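Local coordinates for odorant binding protein ASP5 (Apis mellifera, PDB 3R72), which probably binds and carries small odorant molecules in the antennae of the honeybee, as a helical member of the PBP/GOBP family, at residues A[29-32]-A[33-36]. Sequence-based numbering, arbitrary orientation.
Sequences LVDG and MRRG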
loop_
_atom_site.group_PDB
_atom_site.type_symbol
_atom_site.label_atom_id
_atom_site.label_comp_id
_atom_site.label_asym_id
_atom_site.label_seq_id
_atom_site.Cartn_x
_atom_site.Cartn_y
_atom_site.Cartn_z
ATOM N N LEU A 29 -7.412 -11.646 -6.145
ATOM C CA LEU A 29 -6.086 -11.270 -6.585
ATOM C C LEU A 29 -5.486 -10.220 -5.625
ATOM O O LEU A 29 -4.315 -10.285 -5.253
ATOM C CB LEU A 29 -6.192 -10.771 -8.028
ATOM C CG LEU A 29 -4.871 -10.477 -8.724
ATOM C CD1 LEU A 29 -3.991 -11.716 -8.812
ATOM C CD2 LEU A 29 -5.143 -9.910 -10.101
ATOM N N VAL A 30 -6.312 -9.287 -5.165
ATOM C CA VAL A 30 -5.853 -8.297 -4.199
ATOM C C VAL A 30 -5.534 -8.953 -2.850
ATOM O O VAL A 30 -4.500 -8.674 -2.258
ATOM C CB VAL A 30 -6.884 -7.176 -4.033
ATOM C CG1 VAL A 30 -6.479 -6.241 -2.908
ATOM C CG2 VAL A 30 -7.058 -6.431 -5.356
ATOM N N ASP A 31 -6.429 -9.822 -2.372
ATOM C CA ASP A 31 -6.208 -10.530 -1.111
ATOM C C ASP A 31 -4.970 -11.423 -1.124
ATOM O O ASP A 31 -4.373 -11.694 -0.078
ATOM C CB ASP A 31 -7.410 -11.411 -0.762
ATOM C CG ASP A 31 -8.569 -10.642 -0.211
ATOM O OD1 ASP A 31 -8.354 -9.598 0.440
ATOM O OD2 ASP A 31 -9.703 -11.133 -0.402
ATOM N N GLY A 32 -4.571 -11.871 -2.304
ATOM C CA GLY A 32 -3.393 -12.708 -2.416
ATOM C C GLY A 32 -2.119 -12.036 -1.943
ATOM O O GLY A 32 -1.209 -12.703 -1.455
ATOM N N MET A 33 -2.027 -10.717 -2.062
ATOM C CA MET A 33 -0.814 -10.016 -1.637
ATOM C C MET A 33 -0.499 -10.250 -0.153
ATOM O O MET A 33 0.668 -10.420 0.217
ATOM C CB MET A 33 -0.900 -8.523 -1.951
ATOM C CG MET A 33 -0.936 -8.226 -3.453
ATOM S SD MET A 33 -0.768 -6.470 -3.839
ATOM C CE MET A 33 -2.330 -5.815 -3.229
ATOM N N ARG A 34 -1.525 -10.287 0.696
ATOM C CA ARG A 34 -1.310 -10.521 2.121
ATOM C C ARG A 34 -0.772 -11.937 2.395
ATOM O O ARG A 34 -0.115 -12.172 3.430
ATOM C CB ARG A 34 -2.600 -10.242 2.892
ATOM C CG ARG A 34 -2.955 -8.747 2.967
ATOM C CD ARG A 34 -4.438 -8.537 3.247
ATOM N NE ARG A 34 -4.865 -7.141 3.130
ATOM C CZ ARG A 34 -6.114 -6.721 3.342
ATOM N NH1 ARG A 34 -7.074 -7.578 3.687
ATOM N NH2 ARG A 34 -6.415 -5.436 3.212
ATOM N N ARG A 35 -1.037 -12.860 1.468
ATOM C CA ARG A 35 -0.522 -14.224 1.501
ATOM C C ARG A 35 0.859 -14.321 0.832
ATOM O O ARG A 35 1.399 -15.413 0.690
ATOM C CB ARG A 35 -1.504 -15.189 0.792
ATOM C CG ARG A 35 -2.964 -15.134 1.272
ATOM C CD ARG A 35 -3.846 -16.205 0.600
ATOM N NE ARG A 35 -4.432 -15.789 -0.684
ATOM C CZ ARG A 35 -5.603 -15.154 -0.841
ATOM N NH1 ARG A 35 -6.349 -14.831 0.215
ATOM N NH2 ARG A 35 -6.043 -14.829 -2.070
ATOM N N GLY A 36 1.425 -13.192 0.404
ATOM C CA GLY A 36 2.711 -13.185 -0.289
ATOM C C GLY A 36 2.630 -13.565 -1.761
ATOM O O GLY A 36 3.657 -13.851 -2.381
HETATM O O HOH W 1 -7.148 -10.252 3.162
#
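Val-30 and Met-33 make the tight side of a helical turn that ends in a Schellman motif. Val-30 is buried, and its CG1 meets the methyl CE of Met-33 at 4.2 Å. The Met-33 chain runs extended to the sulfur and then bends (chi3 -69°). That bend brings Met-33 CE back over the preceding turn, within 3.7 Å of Val-30 O. Val-30 O also accepts a hydrogen bond from Met-33 N at 3.2 Å. Helices 5-23 and 42-54 close this side: Val-30 touches Leu-20 and Tyr-47, and Met-33 touches Leu-44 and Thr-48.

The polar side is looser. Asp-31 OD1 and Arg-34 NH1 stand 4.0 Å apart, too far and too oblique for a direct bond; any attraction is probably electrostatic. A water bridges the two from one side, giving a hydrogen bond to Asp-31 OD1 and accepting one from Arg-34 NH1 at 2.7 Å. Both side chains have stronger direct partners: Asp-31 forms a salt bridge with Arg-16, and Arg-34 NH2 donates a hydrogen bond to Phe-121 O. Arg-34 thus ties the turn to the C-terminal tail, whose Phe-120 and Phe-121 line the ligand pocket.

Arg-35 is exposed. Its side chain bends at chi3 (-87°) and folds back along the turn, laying one guanidinium face over the backbone. Asp-31 O sits over the centre of that face.

At the C-terminal end, Gly-36 takes the positive phi (80°) of the C-prime residue. Glu-37 N turns back to Gly-32 O, and Gly-36 N donates a hydrogen bond to Met-33 O at 2.9 Å.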